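Local atomic coordinates of thermospermine synthase (Medicago truncatula, PDB entry 6BQ6), a protein that probably transfers an aminopropyl group from decarboxylated S-adenosylmethionine to spermidine, yielding thermospermine and methylthioadenosine in plant polyamine biosynthesis. Residues 61-64 and 68-71; 92-97 and 288-293; 130-133 and 137-140; 202-207 and 239-244. All coordinates share one frame; numbering follows the deposited sequence.

Interaction 1 (61-64 and 68-71); sequences LLDT and GKAL
Leu62 and Ala70 form an antiparallel hydrogen-bonded pair: Leu62 N reaches Ala70 O at 2.8 Å, and Ala70 N meets Leu62 O at 2.7 Å in the carbonyl plane. Toward the turn, Gly68 O is gripped twice by Thr64. The hydroxyl OG1 of Thr64 lies 2.7 Å from Gly68 O, in the carbonyl plane and on a lone pair, whereas Thr64 N, 2.9 Å from Gly68 O, comes from well above that plane. OG1 of Thr64 stands between the backbone N and the carbonyl carbon (chi1 78°), which turns it to Gly68, while CG2 rests 3.9 Å from Ala70 CB. OG1 also accepts from Phe67 N; a valine here, with no hydroxyl, would probably leave Phe67 N without its acceptor and Gly68 O with just the out-of-plane bond from Thr64 N. Apolar packing is slight: CD1 of Leu61 lies 4.4 Å from CB of Leu71. Asp63 OD2 and Lys69 NZ stay 4.2 Å apart, beyond a salt bridge. Leu61 and Leu71 share the face that meets helix 135-144; Leu62, on the other face, packs on Cys29 of a second subunit. The arrangement is a beta hairpin within the four-stranded antiparallel sheet of the N-terminal region of spermidine synthase family enzymes.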
loop_
_atom_site.group_PDB
_atom_site.type_symbol
_atom_site.label_atom_id
_atom_site.label_comp_id
_atom_site.label_asym_id
_atom_site.label_seq_id
_atom_site.Cartn_x
_atom_site.Cartn_y
_atom_site.Cartn_z
ATOM N N LEU B 61 8.530 -0.832 18.256
ATOM C CA LEU B 61 7.706 -1.910 18.761
ATOM C C LEU B 61 6.239 -1.625 18.443
ATOM O O LEU B 61 5.682 -0.589 18.866
ATOM C CB LEU B 61 7.919 -2.090 20.243
ATOM C CG LEU B 61 7.281 -3.319 20.884
ATOM C CD1 LEU B 61 7.920 -4.652 20.490
ATOM C CD2 LEU B 61 7.270 -3.155 22.401
ATOM N N LEU B 62 5.655 -2.523 17.654
ATOM C CA LEU B 62 4.308 -2.332 17.128
ATOM C C LEU B 62 3.399 -3.302 17.793
ATOM O O LEU B 62 3.789 -4.404 18.036
ATOM C CB LEU B 62 4.290 -2.597 15.623
ATOM C CG LEU B 62 5.354 -1.836 14.847
ATOM C CD1 LEU B 62 5.226 -2.144 13.355
ATOM C CD2 LEU B 62 5.276 -0.336 15.064
ATOM N N ASP B 63 2.156 -2.940 18.003
ATOM C CA ASP B 63 1.189 -3.876 18.468
ATOM C C ASP B 63 0.331 -4.207 17.230
ATOM O O ASP B 63 -0.403 -3.385 16.771
ATOM C CB ASP B 63 0.350 -3.299 19.585
ATOM C CG ASP B 63 -0.731 -4.248 20.053
ATOM O OD1 ASP B 63 -0.831 -5.386 19.522
ATOM O OD2 ASP B 63 -1.510 -3.845 20.948
ATOM N N THR B 64 0.531 -5.386 16.690
ATOM C CA THR B 64 -0.142 -5.811 15.454
ATOM C C THR B 64 -1.256 -6.750 15.772
ATOM O O THR B 64 -1.175 -7.518 16.714
ATOM C CB THR B 64 0.841 -6.481 14.467
ATOM O OG1 THR B 64 1.121 -7.825 14.866
ATOM C CG2 THR B 64 2.156 -5.716 14.404
ATOM N N GLY B 68 0.572 -9.978 17.190
ATOM C CA GLY B 68 0.933 -9.320 18.457
ATOM C C GLY B 68 2.045 -8.296 18.332
ATOM O O GLY B 68 2.267 -7.651 17.270
ATOM N N LYS B 69 2.782 -8.147 19.429
ATOM C CA LYS B 69 3.803 -7.156 19.511
ATOM C C LYS B 69 4.949 -7.542 18.601
ATOM O O LYS B 69 5.415 -8.699 18.642
ATOM C CB LYS B 69 4.274 -7.014 20.954
ATOM C CG LYS B 69 3.201 -6.448 21.865
ATOM C CD LYS B 69 3.702 -6.355 23.317
ATOM C CE LYS B 69 2.846 -5.407 24.174
ATOM N NZ LYS B 69 1.437 -5.192 23.687
ATOM N N ALA B 70 5.406 -6.609 17.782
ATOM C CA ALA B 70 6.419 -6.896 16.793
ATOM C C ALA B 70 7.549 -5.904 16.910
ATOM O O ALA B 70 7.301 -4.690 16.934
ATOM C CB ALA B 70 5.813 -6.809 15.411
ATOM N N LEU B 71 8.769 -6.444 16.959
ATOM C CA LEU B 71 9.969 -5.646 17.025
ATOM C C LEU B 71 10.445 -5.457 15.600
ATOM O O LEU B 71 10.662 -6.438 14.879
ATOM C CB LEU B 71 11.014 -6.325 17.890
ATOM C CG LEU B 71 12.355 -5.595 17.990
ATOM C CD1 LEU B 71 12.226 -4.288 18.781
ATOM C CD2 LEU B 71 13.421 -6.501 18.599
#

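Interaction 2 (92-97 and 288-293); sequences VHPALL and RYLDGK
Leu290 makes a small, buried, purely apolar contact with His93 and Pro94, joining the loop ahead of helix 292-298 to helix 84-98, which leads into the first strand of the Rossmann-like domain. One methyl does the touching: CD2 of Leu290 sits 3.8 Å from His93 CB. The histidine meets Leu290 through CB, and its ring is held by two polar partners, NE2 by Glu118 and ND1 by His122. Helix 84-98 is kinked at this point, since the backbone N of Pro94 has no hydrogen to give and that of Ala95 makes no bond to the preceding turn. Regular bonding resumes with Leu97 N, which reaches His93 O at 2.8 Å. The loop is tied to the same helix by Glu89, whose carboxylate accepts from the backbone N atoms of Arg288, Tyr289 and Leu290. Beyond Leu290, Asp291 is the N-cap of helix 292-298, and its OD2 makes a salt bridge to Arg306 of a third subunit, bringing the loop into the assembly. With CG of Leu290 anti to its backbone N (chi1 -164°), the isobutyl group extends to the proline ring and crosses it obliquely, CD2 of Leu290 ending 3.8 Å from CD and 3.9 Å from CG of Pro94.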
loop_
_atom_site.group_PDB
_atom_site.type_symbol
_atom_site.label_atom_id
_atom_site.label_comp_id
_atom_site.label_asym_id
_atom_site.label_seq_id
_atom_site.Cartn_x
_atom_site.Cartn_y
_atom_site.Cartn_z
ATOM N N VAL B 92 18.243 -22.339 18.659
ATOM C CA VAL B 92 18.964 -22.754 19.879
ATOM C C VAL B 92 18.993 -24.240 20.158
ATOM O O VAL B 92 20.063 -24.828 20.365
ATOM C CB VAL B 92 18.406 -21.990 21.114
ATOM C CG1 VAL B 92 18.931 -22.569 22.414
ATOM C CG2 VAL B 92 18.757 -20.498 20.982
ATOM N N HIS B 93 17.824 -24.887 20.139
ATOM C CA HIS B 93 17.776 -26.228 20.704
ATOM C C HIS B 93 18.506 -27.325 19.984
ATOM O O HIS B 93 19.184 -28.127 20.648
ATOM C CB HIS B 93 16.350 -26.596 21.067
ATOM C CG HIS B 93 15.764 -25.663 22.056
ATOM N ND1 HIS B 93 16.428 -25.332 23.216
ATOM C CD2 HIS B 93 14.625 -24.940 22.071
ATOM C CE1 HIS B 93 15.744 -24.440 23.885
ATOM N NE2 HIS B 93 14.644 -24.180 23.218
ATOM N N PRO B 94 18.416 -27.372 18.647
ATOM C CA PRO B 94 19.132 -28.436 17.944
ATOM C C PRO B 94 20.635 -28.435 18.269
ATOM O O PRO B 94 21.208 -29.512 18.545
ATOM C CB PRO B 94 18.858 -28.108 16.482
ATOM C CG PRO B 94 17.508 -27.475 16.499
ATOM C CD PRO B 94 17.533 -26.602 17.728
ATOM N N ALA B 95 21.276 -27.266 18.233
ATOM C CA ALA B 95 22.698 -27.208 18.587
ATOM C C ALA B 95 22.980 -27.752 19.955
ATOM O O ALA B 95 23.821 -28.645 20.135
ATOM C CB ALA B 95 23.232 -25.800 18.455
ATOM N N LEU B 96 22.264 -27.270 20.958
ATOM C CA LEU B 96 22.603 -27.682 22.341
ATOM C C LEU B 96 22.273 -29.160 22.569
ATOM O O LEU B 96 22.995 -29.886 23.262
ATOM C CB LEU B 96 21.936 -26.834 23.378
ATOM C CG LEU B 96 22.725 -25.569 23.768
ATOM C CD1 LEU B 96 22.844 -24.563 22.632
ATOM C CD2 LEU B 96 22.120 -24.950 25.004
ATOM N N LEU B 97 21.192 -29.632 21.949
ATOM C CA LEU B 97 20.827 -31.014 22.113
ATOM C C LEU B 97 21.794 -32.002 21.461
ATOM O O LEU B 97 21.900 -33.123 21.911
ATOM C CB LEU B 97 19.388 -31.261 21.600
ATOM C CG LEU B 97 18.297 -30.557 22.389
ATOM C CD1 LEU B 97 16.987 -30.547 21.628
ATOM C CD2 LEU B 97 18.109 -31.216 23.769
ATOM N N ARG B 288 7.491 -25.510 22.642
ATOM C CA ARG B 288 6.232 -25.200 21.965
ATOM C C ARG B 288 6.291 -25.650 20.500
ATOM O O ARG B 288 5.281 -26.080 19.934
ATOM C CB ARG B 288 5.953 -23.696 22.105
ATOM C CG ARG B 288 5.733 -23.267 23.557
ATOM C CD ARG B 288 5.760 -21.734 23.763
ATOM N NE ARG B 288 4.605 -21.153 23.083
ATOM C CZ ARG B 288 4.411 -19.873 22.781
ATOM N NH1 ARG B 288 5.308 -18.925 23.096
ATOM N NH2 ARG B 288 3.290 -19.530 22.130
ATOM N N TYR B 289 7.458 -25.548 19.865
ATOM C CA TYR B 289 7.574 -25.835 18.432
ATOM C C TYR B 289 8.288 -27.155 18.196
ATOM O O TYR B 289 7.874 -27.950 17.374
ATOM C CB TYR B 289 8.328 -24.737 17.662
ATOM C CG TYR B 289 8.386 -25.068 16.196
ATOM C CD1 TYR B 289 7.266 -24.991 15.409
ATOM C CD2 TYR B 289 9.566 -25.510 15.627
ATOM C CE1 TYR B 289 7.330 -25.343 14.048
ATOM C CE2 TYR B 289 9.627 -25.848 14.321
ATOM C CZ TYR B 289 8.550 -25.795 13.553
ATOM O OH TYR B 289 8.679 -26.181 12.237
ATOM N N LEU B 290 9.401 -27.365 18.874
ATOM C CA LEU B 290 10.365 -28.353 18.464
ATOM C C LEU B 290 10.277 -29.641 19.317
ATOM O O LEU B 290 10.405 -29.579 20.534
ATOM C CB LEU B 290 11.742 -27.712 18.570
ATOM C CG LEU B 290 12.803 -28.462 17.822
ATOM C CD1 LEU B 290 12.789 -28.194 16.321
ATOM C CD2 LEU B 290 14.130 -28.084 18.411
ATOM N N ASP B 291 9.984 -30.775 18.681
ATOM C CA ASP B 291 10.300 -32.097 19.198
ATOM C C ASP B 291 11.267 -32.750 18.218
ATOM O O ASP B 291 11.654 -32.134 17.201
ATOM C CB ASP B 291 9.063 -32.958 19.527
ATOM C CG ASP B 291 8.199 -33.266 18.343
ATOM O OD1 ASP B 291 8.581 -32.973 17.163
ATOM O OD2 ASP B 291 7.069 -33.793 18.569
ATOM N N GLY B 292 11.680 -33.988 18.498
ATOM C CA GLY B 292 12.662 -34.626 17.655
ATOM C C GLY B 292 12.207 -34.848 16.245
ATOM O O GLY B 292 12.999 -34.599 15.288
ATOM N N LYS B 293 10.956 -35.267 16.079
ATOM C CA LYS B 293 10.423 -35.457 14.732
ATOM C C LYS B 293 10.417 -34.163 13.925
ATOM O O LYS B 293 10.717 -34.142 12.719
ATOM C CB LYS B 293 9.005 -36.040 14.758
ATOM C CG LYS B 293 8.905 -37.553 14.895
ATOM C CD LYS B 293 7.424 -37.890 14.665
ATOM C CE LYS B 293 7.117 -39.361 14.760
ATOM N NZ LYS B 293 5.740 -39.597 14.224
#

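Interaction 3 (130-133 and 137-140); sequences MCDI and VVEF
Val138 carries this contact, presenting one methyl to Met130 and Asp132, while Val137 just before it points the same general way without touching them and packs instead on Gln57 and Ile59. At Val138, CG2 is anti to the carbonyl carbon, with CG1 anti to the backbone N (chi1 173°). This turns CG2 to the strand, where it lies 4.1 Å from Asp132 CB and 4.3 Å from Met130 SD. Both partners stand on the same face of the strand, two residues apart, and the one methyl serves both. The aspartate thus gives only its CB to the helix; its OD1 accepts from Asp134 N. Asp132 binds adenosine in another structure of this protein, consistent with the acidic residue that ends the second strand of many Rossmann-like nucleotide sites. Further on, Phe140 makes no contact with segment 130-133; its ring meets those of Tyr144 and His50. The strand and helix belong to a beta-alpha-beta crossover: strand 127-132 lies between parallel neighbours 104-107 and 157-161, helix 135-144 packs against it, and Phe152 of helix 149-153 touches both Met130 and Val138.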
loop_
_atom_site.group_PDB
_atom_site.type_symbol
_atom_site.label_atom_id
_atom_site.label_comp_id
_atom_site.label_asym_id
_atom_site.label_seq_id
_atom_site.Cartn_x
_atom_site.Cartn_y
_atom_site.Cartn_z
ATOM N N MET B 130 26.185 -12.739 25.681
ATOM C CA MET B 130 25.440 -12.140 24.576
ATOM C C MET B 130 26.277 -10.973 24.126
ATOM O O MET B 130 26.486 -10.043 24.923
ATOM C CB MET B 130 24.067 -11.655 24.987
ATOM C CG MET B 130 23.237 -11.027 23.857
ATOM S SD MET B 130 21.973 -9.864 24.460
ATOM C CE MET B 130 21.218 -10.932 25.648
ATOM N N CYS B 131 26.804 -11.061 22.900
ATOM C CA CYS B 131 27.667 -10.034 22.358
ATOM C C CYS B 131 27.036 -9.298 21.151
ATOM O O CYS B 131 26.970 -9.833 20.049
ATOM C CB CYS B 131 29.029 -10.625 22.026
ATOM S SG CYS B 131 30.239 -9.415 21.415
ATOM N N ASP B 132 26.518 -8.097 21.415
ATOM C CA ASP B 132 25.721 -7.329 20.442
ATOM C C ASP B 132 26.359 -5.983 20.317
ATOM O O ASP B 132 26.857 -5.450 21.294
ATOM C CB ASP B 132 24.249 -7.194 20.892
ATOM C CG ASP B 132 23.299 -6.757 19.752
ATOM O OD1 ASP B 132 23.317 -5.577 19.271
ATOM O OD2 ASP B 132 22.512 -7.620 19.296
ATOM N N ILE B 133 26.327 -5.437 19.116
ATOM C CA ILE B 133 27.008 -4.191 18.872
ATOM C C ILE B 133 26.168 -2.990 19.315
ATOM O O ILE B 133 26.717 -1.943 19.544
ATOM C CB ILE B 133 27.455 -4.097 17.418
ATOM C CG1 ILE B 133 28.651 -3.165 17.331
ATOM C CG2 ILE B 133 26.290 -3.727 16.495
ATOM C CD1 ILE B 133 29.555 -3.436 16.150
ATOM N N VAL B 137 19.548 -1.371 21.410
ATOM C CA VAL B 137 18.606 -2.480 21.147
ATOM C C VAL B 137 18.492 -3.353 22.401
ATOM O O VAL B 137 17.405 -3.715 22.809
ATOM C CB VAL B 137 19.029 -3.319 19.941
ATOM C CG1 VAL B 137 18.202 -4.623 19.853
ATOM C CG2 VAL B 137 18.905 -2.503 18.658
ATOM N N VAL B 138 19.623 -3.681 23.027
ATOM C CA VAL B 138 19.612 -4.520 24.229
ATOM C C VAL B 138 18.786 -3.855 25.299
ATOM O O VAL B 138 17.934 -4.481 25.933
ATOM C CB VAL B 138 21.032 -4.778 24.771
ATOM C CG1 VAL B 138 20.981 -5.503 26.104
ATOM C CG2 VAL B 138 21.772 -5.605 23.742
ATOM N N GLU B 139 19.071 -2.585 25.522
ATOM C CA GLU B 139 18.398 -1.879 26.618
ATOM C C GLU B 139 16.906 -1.708 26.330
ATOM O O GLU B 139 16.082 -1.844 27.240
ATOM C CB GLU B 139 19.099 -0.559 26.878
ATOM C CG GLU B 139 20.457 -0.737 27.568
ATOM C CD GLU B 139 20.357 -1.324 28.990
ATOM O OE1 GLU B 139 19.356 -1.093 29.706
ATOM O OE2 GLU B 139 21.246 -2.089 29.375
ATOM N N PHE B 140 16.573 -1.465 25.059
ATOM C CA PHE B 140 15.176 -1.374 24.649
ATOM C C PHE B 140 14.457 -2.679 24.972
ATOM O O PHE B 140 13.407 -2.685 25.602
ATOM C CB PHE B 140 15.077 -1.087 23.170
ATOM C CG PHE B 140 13.670 -0.913 22.705
ATOM C CD1 PHE B 140 13.037 0.278 22.889
ATOM C CD2 PHE B 140 12.974 -1.955 22.184
ATOM C CE1 PHE B 140 11.716 0.435 22.526
ATOM C CE2 PHE B 140 11.642 -1.810 21.790
ATOM C CZ PHE B 140 11.020 -0.612 21.957
#

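Interaction 4 (202-207 and 239-244); sequences LTLKPK and QVFKYV
Leu204, in the wider pi-type turn of helix 197-204, brings CD2 to the edge of the Phe241 ring, 4.2 Å from CZ of Phe241 and near the ring plane, the two side chains crossing at about a right angle. Lys205 follows and does most of the work. Its aliphatic chain runs alongside Val240 and Phe241 in the opposite direction: CD of Lys205 lies 3.9 Å from CE1 of Phe241 and 4.1 Å from CG1 of Val240. CG is anti to the backbone N (chi1 -164°) and the chain bends at chi3, bringing NZ of Lys205 to Val240 O at 3.1 Å, nearly along the C=O axis (164°). The ammonium has a second partner in Asp265, a salt bridge. Replacing Lys205 by an alanine is likely to leave Asp265 without its positive mate and Val240 O without this donor, and to uncover one flank of the phenyl ring. Past Pro206, Lys207 N turns back to Leu204 O at 2.8 Å. The contact thus joins the end of helix 197-204 to the loop that follows helix 230-238 and enters edge strand 243-251; Phe241 also touches Ala263 on the adjacent strand 256-264, and Val240 packs on Lys197 and Tyr200 of helix 197-204.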
loop_
_atom_site.group_PDB
_atom_site.type_symbol
_atom_site.label_atom_id
_atom_site.label_comp_id
_atom_site.label_asym_id
_atom_site.label_seq_id
_atom_site.Cartn_x
_atom_site.Cartn_y
_atom_site.Cartn_z
ATOM N N LEU B 202 39.554 -19.030 11.216
ATOM C CA LEU B 202 40.670 -18.414 11.928
ATOM C C LEU B 202 40.248 -17.716 13.182
ATOM O O LEU B 202 41.093 -17.469 14.023
ATOM C CB LEU B 202 41.408 -17.424 11.022
ATOM C CG LEU B 202 41.983 -18.059 9.750
ATOM C CD1 LEU B 202 42.767 -17.039 8.935
ATOM C CD2 LEU B 202 42.850 -19.289 10.045
ATOM N N THR B 203 38.956 -17.417 13.363
ATOM C CA THR B 203 38.487 -16.689 14.558
ATOM C C THR B 203 37.544 -17.538 15.372
ATOM O O THR B 203 37.713 -17.689 16.572
ATOM C CB THR B 203 37.859 -15.297 14.211
ATOM O OG1 THR B 203 38.821 -14.434 13.547
ATOM C CG2 THR B 203 37.291 -14.613 15.436
ATOM N N LEU B 204 36.520 -18.082 14.723
ATOM C CA LEU B 204 35.462 -18.787 15.466
ATOM C C LEU B 204 35.902 -20.194 15.893
ATOM O O LEU B 204 35.780 -20.590 17.069
ATOM C CB LEU B 204 34.204 -18.869 14.598
ATOM C CG LEU B 204 32.954 -19.295 15.424
ATOM C CD1 LEU B 204 31.744 -18.439 15.117
ATOM C CD2 LEU B 204 32.700 -20.749 15.183
ATOM N N LYS B 205 36.352 -20.991 14.928
ATOM C CA LYS B 205 36.730 -22.391 15.230
ATOM C C LYS B 205 37.730 -22.520 16.369
ATOM O O LYS B 205 37.511 -23.348 17.273
ATOM C CB LYS B 205 37.178 -23.119 13.955
ATOM C CG LYS B 205 37.227 -24.632 14.072
ATOM C CD LYS B 205 37.154 -25.314 12.697
ATOM C CE LYS B 205 38.212 -26.373 12.564
ATOM N NZ LYS B 205 37.982 -27.240 11.371
ATOM N N PRO B 206 38.766 -21.629 16.421
ATOM C CA PRO B 206 39.683 -21.690 17.566
ATOM C C PRO B 206 39.077 -21.424 18.916
ATOM O O PRO B 206 39.695 -21.766 19.922
ATOM C CB PRO B 206 40.706 -20.617 17.251
ATOM C CG PRO B 206 40.715 -20.528 15.789
ATOM C CD PRO B 206 39.287 -20.740 15.375
ATOM N N LYS B 207 37.880 -20.827 18.966
ATOM C CA LYS B 207 37.212 -20.581 20.227
ATOM C C LYS B 207 36.056 -21.527 20.512
ATOM O O LYS B 207 35.282 -21.256 21.411
ATOM C CB LYS B 207 36.783 -19.092 20.302
ATOM C CG LYS B 207 37.993 -18.111 20.255
ATOM C CD LYS B 207 39.055 -18.310 21.350
ATOM C CE LYS B 207 40.436 -17.775 20.973
ATOM N NZ LYS B 207 40.473 -16.341 20.627
ATOM N N GLN B 239 33.054 -25.501 3.775
ATOM C CA GLN B 239 34.524 -25.349 3.548
ATOM C C GLN B 239 35.360 -25.412 4.819
ATOM O O GLN B 239 36.597 -25.431 4.755
ATOM C CB GLN B 239 34.844 -23.990 2.893
ATOM C CG GLN B 239 34.074 -23.638 1.640
ATOM C CD GLN B 239 33.998 -24.771 0.661
ATOM O OE1 GLN B 239 35.036 -25.356 0.295
ATOM N NE2 GLN B 239 32.794 -25.107 0.215
ATOM N N VAL B 240 34.728 -25.306 5.983
ATOM C CA VAL B 240 35.424 -25.157 7.238
ATOM C C VAL B 240 35.206 -26.323 8.194
ATOM O O VAL B 240 36.112 -26.700 8.907
ATOM C CB VAL B 240 34.994 -23.847 7.934
ATOM C CG1 VAL B 240 35.689 -23.630 9.275
ATOM C CG2 VAL B 240 35.220 -22.650 7.000
ATOM N N PHE B 241 33.968 -26.792 8.324
ATOM C CA PHE B 241 33.633 -27.843 9.272
ATOM C C PHE B 241 33.279 -29.128 8.552
ATOM O O PHE B 241 32.749 -29.094 7.426
ATOM C CB PHE B 241 32.369 -27.430 10.071
ATOM C CG PHE B 241 32.587 -26.286 11.015
ATOM C CD1 PHE B 241 33.071 -26.517 12.290
ATOM C CD2 PHE B 241 32.311 -24.991 10.635
ATOM C CE1 PHE B 241 33.282 -25.462 13.165
ATOM C CE2 PHE B 241 32.499 -23.948 11.494
ATOM C CZ PHE B 241 32.983 -24.175 12.771
ATOM N N LYS B 242 33.515 -30.263 9.215
ATOM C CA LYS B 242 33.254 -31.565 8.620
ATOM C C LYS B 242 31.808 -31.889 8.456
ATOM O O LYS B 242 31.415 -32.379 7.405
ATOM C CB LYS B 242 33.896 -32.675 9.424
ATOM C CG LYS B 242 33.744 -34.015 8.724
ATOM C CD LYS B 242 34.745 -35.053 9.092
ATOM C CE LYS B 242 34.482 -36.315 8.287
ATOM N NZ LYS B 242 34.778 -36.152 6.829
ATOM N N TYR B 243 31.023 -31.598 9.496
ATOM C CA TYR B 243 29.611 -31.942 9.517
ATOM C C TYR B 243 28.792 -30.642 9.492
ATOM O O TYR B 243 28.985 -29.770 10.344
ATOM C CB TYR B 243 29.317 -32.732 10.768
ATOM C CG TYR B 243 30.144 -33.976 10.893
ATOM C CD1 TYR B 243 29.875 -35.089 10.127
ATOM C CD2 TYR B 243 31.212 -34.024 11.785
ATOM C CE1 TYR B 243 30.667 -36.237 10.241
ATOM C CE2 TYR B 243 31.998 -35.149 11.902
ATOM C CZ TYR B 243 31.732 -36.238 11.145
ATOM O OH TYR B 243 32.582 -37.337 11.350
ATOM N N VAL B 244 27.922 -30.507 8.481
ATOM C CA VAL B 244 27.161 -29.273 8.311
ATOM C C VAL B 244 25.757 -29.685 8.013
ATOM O O VAL B 244 25.543 -30.469 7.090
ATOM C CB VAL B 244 27.771 -28.366 7.212
ATOM C CG1 VAL B 244 26.984 -27.067 7.076
ATOM C CG2 VAL B 244 29.212 -28.055 7.537
#

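Interaction 1 closes first along the chain, and 61-64 and 68-71 belong to the N-terminal antiparallel sheet. The loop closed by interaction 2 then encloses interactions 3 and 4 in turn, both reaching the same seven-stranded mixed sheet of the Rossmann-like domain. Interactions 1 and 3 touch, although their centres are 19 Å apart: Phe140 CZ lies 3.8 Å from Leu61 CB, and Phe140 CE2 3.9 Å from Leu71 CD1. This places the hairpin against helix 135-144, near the ligand pocket. Interactions 2 and 4 lie away from this junction; the centres of interactions 1 and 4 are 37 Å apart, on opposite sides of the chain's centre.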